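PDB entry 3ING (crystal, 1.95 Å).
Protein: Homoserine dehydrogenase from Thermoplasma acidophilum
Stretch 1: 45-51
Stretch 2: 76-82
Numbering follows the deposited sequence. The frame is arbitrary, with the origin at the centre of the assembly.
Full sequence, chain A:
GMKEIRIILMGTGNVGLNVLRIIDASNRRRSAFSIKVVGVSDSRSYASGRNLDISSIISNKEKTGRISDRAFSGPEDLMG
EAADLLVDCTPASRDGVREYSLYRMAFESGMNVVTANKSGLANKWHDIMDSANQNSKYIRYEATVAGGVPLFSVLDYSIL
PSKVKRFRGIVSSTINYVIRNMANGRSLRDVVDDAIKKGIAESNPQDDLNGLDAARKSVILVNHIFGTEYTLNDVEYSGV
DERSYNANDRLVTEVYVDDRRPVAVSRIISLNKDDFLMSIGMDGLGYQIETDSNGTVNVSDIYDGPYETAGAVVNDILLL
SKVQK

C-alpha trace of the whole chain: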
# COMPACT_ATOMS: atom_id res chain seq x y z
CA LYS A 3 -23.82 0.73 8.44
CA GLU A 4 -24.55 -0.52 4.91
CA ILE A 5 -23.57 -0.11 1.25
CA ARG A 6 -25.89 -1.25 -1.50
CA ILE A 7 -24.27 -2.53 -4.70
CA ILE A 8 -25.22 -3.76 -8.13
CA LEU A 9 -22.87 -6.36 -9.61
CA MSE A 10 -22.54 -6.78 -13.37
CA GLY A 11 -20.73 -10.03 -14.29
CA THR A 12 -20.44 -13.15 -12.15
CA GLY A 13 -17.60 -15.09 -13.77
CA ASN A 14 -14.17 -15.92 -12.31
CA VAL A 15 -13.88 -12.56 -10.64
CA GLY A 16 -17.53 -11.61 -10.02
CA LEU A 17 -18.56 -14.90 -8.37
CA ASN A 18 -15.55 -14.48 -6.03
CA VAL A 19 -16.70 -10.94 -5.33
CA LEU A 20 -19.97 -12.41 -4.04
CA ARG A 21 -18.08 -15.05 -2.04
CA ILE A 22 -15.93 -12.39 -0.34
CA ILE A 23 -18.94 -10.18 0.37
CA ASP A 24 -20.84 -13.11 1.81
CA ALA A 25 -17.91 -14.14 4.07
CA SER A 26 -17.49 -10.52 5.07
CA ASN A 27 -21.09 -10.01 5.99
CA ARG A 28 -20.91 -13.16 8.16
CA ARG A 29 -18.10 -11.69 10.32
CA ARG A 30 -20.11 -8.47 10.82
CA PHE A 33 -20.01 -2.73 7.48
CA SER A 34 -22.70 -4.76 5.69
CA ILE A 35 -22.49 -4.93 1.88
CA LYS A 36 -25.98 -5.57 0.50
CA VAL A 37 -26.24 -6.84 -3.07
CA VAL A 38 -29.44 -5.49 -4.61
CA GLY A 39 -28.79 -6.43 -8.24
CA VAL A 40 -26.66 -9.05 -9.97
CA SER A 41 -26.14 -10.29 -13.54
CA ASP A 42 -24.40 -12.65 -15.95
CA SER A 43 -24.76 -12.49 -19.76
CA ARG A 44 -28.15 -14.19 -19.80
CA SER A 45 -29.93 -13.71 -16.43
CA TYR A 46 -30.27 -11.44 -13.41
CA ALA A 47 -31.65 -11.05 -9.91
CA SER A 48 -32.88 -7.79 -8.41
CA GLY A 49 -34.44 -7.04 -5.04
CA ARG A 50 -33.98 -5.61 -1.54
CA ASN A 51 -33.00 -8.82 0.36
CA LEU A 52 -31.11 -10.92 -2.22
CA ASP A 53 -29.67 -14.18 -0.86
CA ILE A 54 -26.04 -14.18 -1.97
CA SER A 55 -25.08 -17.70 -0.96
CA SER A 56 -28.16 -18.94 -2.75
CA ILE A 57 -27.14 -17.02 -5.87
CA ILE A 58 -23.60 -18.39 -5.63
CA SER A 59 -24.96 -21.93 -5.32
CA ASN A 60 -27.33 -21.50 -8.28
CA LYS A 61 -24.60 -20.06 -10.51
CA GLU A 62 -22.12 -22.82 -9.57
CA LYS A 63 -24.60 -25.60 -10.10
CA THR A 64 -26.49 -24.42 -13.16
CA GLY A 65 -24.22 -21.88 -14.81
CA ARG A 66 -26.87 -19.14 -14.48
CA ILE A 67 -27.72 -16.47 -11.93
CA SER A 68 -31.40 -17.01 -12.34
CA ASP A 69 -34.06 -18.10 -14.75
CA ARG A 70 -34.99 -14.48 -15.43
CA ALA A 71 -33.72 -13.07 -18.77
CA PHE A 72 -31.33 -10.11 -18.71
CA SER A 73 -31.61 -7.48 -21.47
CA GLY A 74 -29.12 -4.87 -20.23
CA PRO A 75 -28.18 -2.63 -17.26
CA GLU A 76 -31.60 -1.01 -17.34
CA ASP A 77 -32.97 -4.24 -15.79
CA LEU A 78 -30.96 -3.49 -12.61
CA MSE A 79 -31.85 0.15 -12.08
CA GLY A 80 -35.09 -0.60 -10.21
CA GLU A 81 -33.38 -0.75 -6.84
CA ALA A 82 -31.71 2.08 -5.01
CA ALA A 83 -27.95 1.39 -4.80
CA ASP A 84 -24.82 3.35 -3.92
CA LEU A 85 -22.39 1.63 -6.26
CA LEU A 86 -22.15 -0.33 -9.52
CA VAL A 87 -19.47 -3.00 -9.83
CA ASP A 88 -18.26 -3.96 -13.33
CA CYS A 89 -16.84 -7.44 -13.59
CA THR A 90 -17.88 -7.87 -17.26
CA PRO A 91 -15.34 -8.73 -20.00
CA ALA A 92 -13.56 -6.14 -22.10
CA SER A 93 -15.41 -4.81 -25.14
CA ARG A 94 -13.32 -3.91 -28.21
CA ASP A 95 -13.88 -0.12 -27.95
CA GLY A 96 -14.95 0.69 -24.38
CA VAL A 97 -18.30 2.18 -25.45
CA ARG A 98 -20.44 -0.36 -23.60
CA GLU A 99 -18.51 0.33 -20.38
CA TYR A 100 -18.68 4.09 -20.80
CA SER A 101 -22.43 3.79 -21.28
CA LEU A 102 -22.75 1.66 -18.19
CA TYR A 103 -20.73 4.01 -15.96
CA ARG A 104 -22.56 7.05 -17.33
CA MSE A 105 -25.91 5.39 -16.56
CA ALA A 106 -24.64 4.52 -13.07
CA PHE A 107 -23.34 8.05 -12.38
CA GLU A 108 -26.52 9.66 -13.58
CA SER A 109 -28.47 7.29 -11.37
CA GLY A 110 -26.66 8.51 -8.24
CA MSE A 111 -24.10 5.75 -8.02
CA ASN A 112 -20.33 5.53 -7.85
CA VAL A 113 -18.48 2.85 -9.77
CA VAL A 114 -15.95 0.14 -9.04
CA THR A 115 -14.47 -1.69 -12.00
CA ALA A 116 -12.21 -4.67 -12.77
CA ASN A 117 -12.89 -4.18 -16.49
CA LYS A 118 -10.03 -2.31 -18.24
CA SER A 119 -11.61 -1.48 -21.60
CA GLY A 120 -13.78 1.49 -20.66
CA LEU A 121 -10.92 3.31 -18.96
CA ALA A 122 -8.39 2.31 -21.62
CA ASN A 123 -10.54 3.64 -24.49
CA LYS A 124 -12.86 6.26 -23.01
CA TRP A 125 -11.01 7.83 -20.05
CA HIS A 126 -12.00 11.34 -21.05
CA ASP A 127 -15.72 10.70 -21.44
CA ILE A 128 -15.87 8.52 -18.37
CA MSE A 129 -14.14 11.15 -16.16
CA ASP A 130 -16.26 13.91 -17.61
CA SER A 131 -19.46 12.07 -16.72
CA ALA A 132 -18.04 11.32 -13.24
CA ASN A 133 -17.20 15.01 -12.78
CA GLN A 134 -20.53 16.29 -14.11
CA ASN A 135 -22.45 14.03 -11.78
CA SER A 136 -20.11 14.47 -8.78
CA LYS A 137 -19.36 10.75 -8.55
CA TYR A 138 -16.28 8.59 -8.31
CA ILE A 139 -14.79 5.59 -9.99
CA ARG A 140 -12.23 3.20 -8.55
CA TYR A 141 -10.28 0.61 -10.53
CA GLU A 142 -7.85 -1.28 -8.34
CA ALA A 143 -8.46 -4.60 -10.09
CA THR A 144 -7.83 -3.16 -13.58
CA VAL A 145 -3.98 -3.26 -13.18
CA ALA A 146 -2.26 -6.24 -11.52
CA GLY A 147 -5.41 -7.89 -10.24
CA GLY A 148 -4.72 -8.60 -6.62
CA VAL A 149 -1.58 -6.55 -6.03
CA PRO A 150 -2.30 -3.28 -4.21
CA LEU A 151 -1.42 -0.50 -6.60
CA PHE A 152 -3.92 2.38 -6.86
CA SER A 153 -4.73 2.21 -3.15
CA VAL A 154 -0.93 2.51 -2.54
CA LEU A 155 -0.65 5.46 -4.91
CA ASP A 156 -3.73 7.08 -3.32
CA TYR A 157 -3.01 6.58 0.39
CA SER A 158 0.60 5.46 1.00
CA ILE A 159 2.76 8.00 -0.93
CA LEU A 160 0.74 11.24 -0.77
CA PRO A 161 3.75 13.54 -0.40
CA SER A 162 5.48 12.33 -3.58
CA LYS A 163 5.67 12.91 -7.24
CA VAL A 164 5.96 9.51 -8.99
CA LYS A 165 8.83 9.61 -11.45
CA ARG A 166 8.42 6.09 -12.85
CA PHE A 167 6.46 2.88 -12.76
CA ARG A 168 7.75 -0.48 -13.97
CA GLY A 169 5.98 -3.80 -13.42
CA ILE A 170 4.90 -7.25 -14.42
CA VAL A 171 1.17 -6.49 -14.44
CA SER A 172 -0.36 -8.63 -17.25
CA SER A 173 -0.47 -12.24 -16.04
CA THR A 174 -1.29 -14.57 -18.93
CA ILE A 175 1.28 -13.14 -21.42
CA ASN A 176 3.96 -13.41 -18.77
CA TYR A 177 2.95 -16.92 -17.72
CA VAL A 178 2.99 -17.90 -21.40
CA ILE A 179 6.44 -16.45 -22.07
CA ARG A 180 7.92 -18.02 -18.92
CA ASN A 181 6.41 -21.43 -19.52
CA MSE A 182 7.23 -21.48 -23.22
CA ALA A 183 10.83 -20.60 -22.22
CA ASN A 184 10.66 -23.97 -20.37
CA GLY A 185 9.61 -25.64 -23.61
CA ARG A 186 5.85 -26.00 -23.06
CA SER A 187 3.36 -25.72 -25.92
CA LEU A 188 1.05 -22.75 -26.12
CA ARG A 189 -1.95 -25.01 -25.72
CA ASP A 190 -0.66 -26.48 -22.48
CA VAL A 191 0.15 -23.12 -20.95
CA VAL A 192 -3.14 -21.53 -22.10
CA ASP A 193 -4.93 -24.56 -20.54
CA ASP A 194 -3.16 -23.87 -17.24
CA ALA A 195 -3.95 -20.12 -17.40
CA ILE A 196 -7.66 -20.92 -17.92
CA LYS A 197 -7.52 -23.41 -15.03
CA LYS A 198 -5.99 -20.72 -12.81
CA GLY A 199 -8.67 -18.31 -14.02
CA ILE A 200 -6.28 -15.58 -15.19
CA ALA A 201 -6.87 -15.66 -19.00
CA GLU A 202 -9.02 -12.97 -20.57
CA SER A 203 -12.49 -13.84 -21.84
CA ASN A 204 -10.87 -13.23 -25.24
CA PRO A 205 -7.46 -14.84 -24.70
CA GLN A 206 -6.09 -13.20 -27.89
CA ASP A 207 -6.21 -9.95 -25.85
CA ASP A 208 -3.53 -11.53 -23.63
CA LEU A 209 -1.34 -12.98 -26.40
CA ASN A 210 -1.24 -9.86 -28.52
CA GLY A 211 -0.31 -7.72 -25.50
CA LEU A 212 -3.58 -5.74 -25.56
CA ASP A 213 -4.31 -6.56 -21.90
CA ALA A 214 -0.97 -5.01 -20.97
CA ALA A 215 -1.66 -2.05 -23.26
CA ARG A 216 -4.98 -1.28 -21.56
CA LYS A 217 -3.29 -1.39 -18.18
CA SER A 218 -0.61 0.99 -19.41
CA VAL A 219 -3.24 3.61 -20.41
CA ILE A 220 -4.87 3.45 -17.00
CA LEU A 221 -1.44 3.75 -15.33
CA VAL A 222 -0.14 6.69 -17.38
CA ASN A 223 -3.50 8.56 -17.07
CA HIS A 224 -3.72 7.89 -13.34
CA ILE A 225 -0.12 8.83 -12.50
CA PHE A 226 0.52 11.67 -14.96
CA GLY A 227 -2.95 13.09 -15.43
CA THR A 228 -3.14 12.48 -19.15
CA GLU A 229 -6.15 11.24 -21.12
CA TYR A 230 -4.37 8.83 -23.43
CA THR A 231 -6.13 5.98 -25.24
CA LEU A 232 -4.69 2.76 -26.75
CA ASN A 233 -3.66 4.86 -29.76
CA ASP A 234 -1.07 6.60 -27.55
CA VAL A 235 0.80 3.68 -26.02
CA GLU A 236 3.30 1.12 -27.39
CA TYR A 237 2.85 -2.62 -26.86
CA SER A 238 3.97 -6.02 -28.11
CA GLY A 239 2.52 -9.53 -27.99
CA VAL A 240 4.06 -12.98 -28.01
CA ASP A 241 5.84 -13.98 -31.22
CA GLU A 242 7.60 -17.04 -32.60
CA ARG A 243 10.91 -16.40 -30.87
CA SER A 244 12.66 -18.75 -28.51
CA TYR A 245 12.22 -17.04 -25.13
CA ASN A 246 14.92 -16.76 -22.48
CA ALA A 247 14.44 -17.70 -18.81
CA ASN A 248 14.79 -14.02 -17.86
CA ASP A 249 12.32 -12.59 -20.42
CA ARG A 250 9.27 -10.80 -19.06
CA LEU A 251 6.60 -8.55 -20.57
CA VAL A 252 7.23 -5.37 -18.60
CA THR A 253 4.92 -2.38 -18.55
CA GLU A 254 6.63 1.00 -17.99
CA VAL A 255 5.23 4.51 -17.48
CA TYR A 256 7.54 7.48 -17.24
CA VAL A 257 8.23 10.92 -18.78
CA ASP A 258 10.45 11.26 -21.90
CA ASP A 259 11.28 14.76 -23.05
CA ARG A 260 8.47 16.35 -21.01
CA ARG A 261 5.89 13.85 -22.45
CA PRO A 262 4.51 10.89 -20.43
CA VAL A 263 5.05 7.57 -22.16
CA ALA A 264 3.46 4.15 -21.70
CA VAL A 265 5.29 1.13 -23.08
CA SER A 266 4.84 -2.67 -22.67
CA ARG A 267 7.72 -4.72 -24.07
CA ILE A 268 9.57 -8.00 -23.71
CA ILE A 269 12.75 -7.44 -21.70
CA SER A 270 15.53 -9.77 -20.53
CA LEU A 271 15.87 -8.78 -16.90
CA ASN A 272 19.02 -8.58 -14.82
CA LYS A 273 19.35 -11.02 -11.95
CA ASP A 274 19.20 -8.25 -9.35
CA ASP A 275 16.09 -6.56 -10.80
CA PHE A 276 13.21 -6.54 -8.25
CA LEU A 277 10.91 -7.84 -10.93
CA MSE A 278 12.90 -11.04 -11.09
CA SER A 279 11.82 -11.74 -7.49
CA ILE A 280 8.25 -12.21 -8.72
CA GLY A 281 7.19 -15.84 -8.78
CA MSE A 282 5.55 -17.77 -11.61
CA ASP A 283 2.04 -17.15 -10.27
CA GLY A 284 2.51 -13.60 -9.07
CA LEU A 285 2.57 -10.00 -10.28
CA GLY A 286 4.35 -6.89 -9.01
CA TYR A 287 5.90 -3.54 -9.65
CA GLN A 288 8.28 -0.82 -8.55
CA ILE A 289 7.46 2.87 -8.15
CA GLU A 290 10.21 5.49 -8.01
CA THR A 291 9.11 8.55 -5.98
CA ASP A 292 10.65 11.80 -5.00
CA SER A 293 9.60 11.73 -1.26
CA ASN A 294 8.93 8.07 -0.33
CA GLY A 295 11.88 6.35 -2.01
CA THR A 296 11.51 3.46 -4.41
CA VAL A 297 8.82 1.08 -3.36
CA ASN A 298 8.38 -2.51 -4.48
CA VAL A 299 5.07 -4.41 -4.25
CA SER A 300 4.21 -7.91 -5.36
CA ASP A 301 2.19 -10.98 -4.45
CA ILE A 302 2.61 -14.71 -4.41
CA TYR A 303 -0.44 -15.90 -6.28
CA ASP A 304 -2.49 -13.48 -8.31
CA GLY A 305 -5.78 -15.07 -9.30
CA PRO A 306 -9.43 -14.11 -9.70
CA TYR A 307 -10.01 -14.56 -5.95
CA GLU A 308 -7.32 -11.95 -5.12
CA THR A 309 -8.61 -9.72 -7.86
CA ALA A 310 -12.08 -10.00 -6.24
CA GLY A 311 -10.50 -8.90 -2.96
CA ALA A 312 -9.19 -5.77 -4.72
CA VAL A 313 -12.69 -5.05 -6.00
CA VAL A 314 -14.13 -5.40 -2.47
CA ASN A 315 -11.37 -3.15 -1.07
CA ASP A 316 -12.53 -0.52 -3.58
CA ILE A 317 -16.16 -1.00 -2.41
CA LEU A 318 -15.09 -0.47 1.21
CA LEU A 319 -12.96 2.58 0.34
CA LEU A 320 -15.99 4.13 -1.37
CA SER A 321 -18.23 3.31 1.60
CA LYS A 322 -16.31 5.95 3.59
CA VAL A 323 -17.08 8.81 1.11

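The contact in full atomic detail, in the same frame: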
# COMPACT_ATOMS: atom_id res chain seq x y z
N SER A 45 -28.92 -13.81 -17.51
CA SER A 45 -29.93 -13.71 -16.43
C SER A 45 -29.57 -12.67 -15.37
O SER A 45 -28.45 -12.10 -15.34
CB SER A 45 -30.11 -15.07 -15.73
OG SER A 45 -28.90 -15.51 -15.09
N TYR A 46 -30.53 -12.36 -14.51
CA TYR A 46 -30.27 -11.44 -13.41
C TYR A 46 -31.21 -11.68 -12.25
O TYR A 46 -32.23 -12.39 -12.37
CB TYR A 46 -30.38 -9.98 -13.87
CG TYR A 46 -31.79 -9.48 -14.03
CD1 TYR A 46 -32.52 -9.78 -15.17
CD2 TYR A 46 -32.39 -8.66 -13.08
CE1 TYR A 46 -33.80 -9.35 -15.35
CE2 TYR A 46 -33.68 -8.19 -13.26
CZ TYR A 46 -34.38 -8.56 -14.40
OH TYR A 46 -35.65 -8.12 -14.64
N ALA A 47 -30.83 -11.10 -11.12
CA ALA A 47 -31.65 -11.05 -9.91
C ALA A 47 -31.63 -9.62 -9.43
O ALA A 47 -30.60 -8.94 -9.52
CB ALA A 47 -31.08 -11.97 -8.83
N SER A 48 -32.74 -9.17 -8.89
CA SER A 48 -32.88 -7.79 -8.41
C SER A 48 -33.83 -7.82 -7.25
O SER A 48 -34.79 -8.60 -7.29
CB SER A 48 -33.44 -6.90 -9.52
OG SER A 48 -33.66 -5.57 -9.08
N GLY A 49 -33.58 -7.02 -6.22
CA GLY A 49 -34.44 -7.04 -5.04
C GLY A 49 -33.75 -6.48 -3.82
O GLY A 49 -32.54 -6.32 -3.83
N ARG A 50 -34.52 -6.19 -2.77
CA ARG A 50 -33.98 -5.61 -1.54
C ARG A 50 -33.13 -6.62 -0.74
O ARG A 50 -31.95 -6.34 -0.44
CB ARG A 50 -35.10 -5.03 -0.63
CG ARG A 50 -35.70 -3.67 -1.10
CD ARG A 50 -36.91 -3.21 -0.25
N ASN A 51 -33.71 -7.79 -0.43
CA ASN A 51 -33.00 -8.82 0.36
C ASN A 51 -32.60 -10.04 -0.51
O ASN A 51 -33.22 -11.12 -0.44
CB ASN A 51 -33.83 -9.23 1.62
N GLU A 76 -30.32 -1.59 -17.69
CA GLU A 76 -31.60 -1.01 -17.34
C GLU A 76 -32.38 -1.94 -16.42
O GLU A 76 -33.03 -1.49 -15.50
CB GLU A 76 -32.41 -0.71 -18.61
N ASP A 77 -32.28 -3.26 -16.65
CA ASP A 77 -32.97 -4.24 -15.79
C ASP A 77 -32.61 -4.16 -14.30
O ASP A 77 -33.36 -4.67 -13.46
CB ASP A 77 -32.64 -5.67 -16.24
CG ASP A 77 -33.23 -6.02 -17.59
OD1 ASP A 77 -34.20 -5.35 -18.00
OD2 ASP A 77 -32.73 -6.97 -18.23
N LEU A 78 -31.46 -3.54 -13.98
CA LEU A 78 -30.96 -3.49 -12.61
C LEU A 78 -31.19 -2.15 -11.94
O LEU A 78 -30.93 -2.00 -10.77
CB LEU A 78 -29.47 -3.84 -12.61
CG LEU A 78 -29.15 -5.24 -13.17
CD1 LEU A 78 -27.66 -5.46 -13.26
CD2 LEU A 78 -29.79 -6.32 -12.30
N MSE A 79 -31.73 -1.18 -12.64
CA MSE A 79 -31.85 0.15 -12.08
C MSE A 79 -33.14 0.38 -11.28
O MSE A 79 -33.42 1.50 -10.87
CB MSE A 79 -31.73 1.18 -13.20
CG MSE A 79 -30.45 1.05 -13.99
SE MSE A 79 -28.93 1.70 -12.97
CE MSE A 79 -27.48 0.47 -13.63
N GLY A 80 -33.89 -0.69 -11.04
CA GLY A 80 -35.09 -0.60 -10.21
C GLY A 80 -34.86 -0.50 -8.71
O GLY A 80 -35.78 -0.15 -7.95
N GLU A 81 -33.67 -0.83 -8.26
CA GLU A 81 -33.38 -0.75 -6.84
C GLU A 81 -32.40 0.37 -6.59
O GLU A 81 -31.44 0.56 -7.35
CB GLU A 81 -32.76 -2.07 -6.35
CG GLU A 81 -33.71 -3.27 -6.38
CD GLU A 81 -34.85 -3.18 -5.36
OE1 GLU A 81 -34.66 -2.56 -4.27
OE2 GLU A 81 -35.93 -3.75 -5.65
N ALA A 82 -32.62 1.07 -5.50
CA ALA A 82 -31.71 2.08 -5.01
C ALA A 82 -30.41 1.39 -4.61
O ALA A 82 -30.44 0.42 -3.85
CB ALA A 82 -32.32 2.80 -3.82
O HOH W 1 -31.32 -4.42 -9.08
O HOH W 2 -36.11 -4.81 -8.02

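Residues 76-82 pack against a short strand, residues 46-48, and the loop that follows it. The strand alternates its side chains in the usual way: Tyr 46 and Ser 48 point toward the second stretch, whereas Ala 47 points away. The backbones stay well apart, the nearest pairs being Ser 48 CA with Leu 78 CA at 6.3 Å and Gly 49 CA with Glu 81 CA at 6.6 Å, and no direct hydrogen bond joins the modelled atoms. Side chains and two waters fill the gap, and the contact buries 336 Å² in total.

Stretch 2 opens with the end of a 3-10 segment. Glu 76, modelled only to CB, does not reach the strand, but its carbonyl O accepts a hydrogen bond from Met 79 N (3.2 Å). Asp 77 makes the first contact. Asp 77 CB sits over one face of the Tyr 46 ring, 3.9 Å from the centroid and 14° off the ring normal, a CH-pi arrangement made by the methylene. The carboxylate is engaged through OD2 with a residue adjoining the stretches. The backbone of Asp 77 also lies against the ring, its O 3.5 Å from Tyr 46 CE2.

The CA-to-CB bond of Leu 78 points sideways, yet the end of its side chain comes nearer. Leu 78 CD2 lies 3.6 Å from Tyr 46 CD2, an apolar contact that approaches the ring obliquely, and 3.9 Å from Ala 47 O. A water donates to Leu 78 O (3.0 Å) and is hydrogen-bonded to Ser 48 OG (2.6 Å).

Leu 78 also begins a type I turn that ends at Glu 81. Within it, the selenomethionine at Met 79 points away from the strand, and Gly 80 adds almost nothing to the buried surface. The turn thus brings the chain back to the contact at Glu 81, whose side chain, bent by chi1 and chi2 both m, sets its carboxylate beside the loop after the strand. Glu 81 CG packs 3.5 Å from Ser 48 OG, Glu 81 OE2 lies 3.7 Å from Gly 49 CA, and Glu 81 OE1 is 3.5 Å from Arg 50 CG. A second water donates to Glu 81 OE2 (2.6 Å) and bonds to Ser 48 OG (2.8 Å), so the one serine hydroxyl joins both bridges. The guanidinium of Arg 50 is not modelled, leaving any pairing with the carboxylate open.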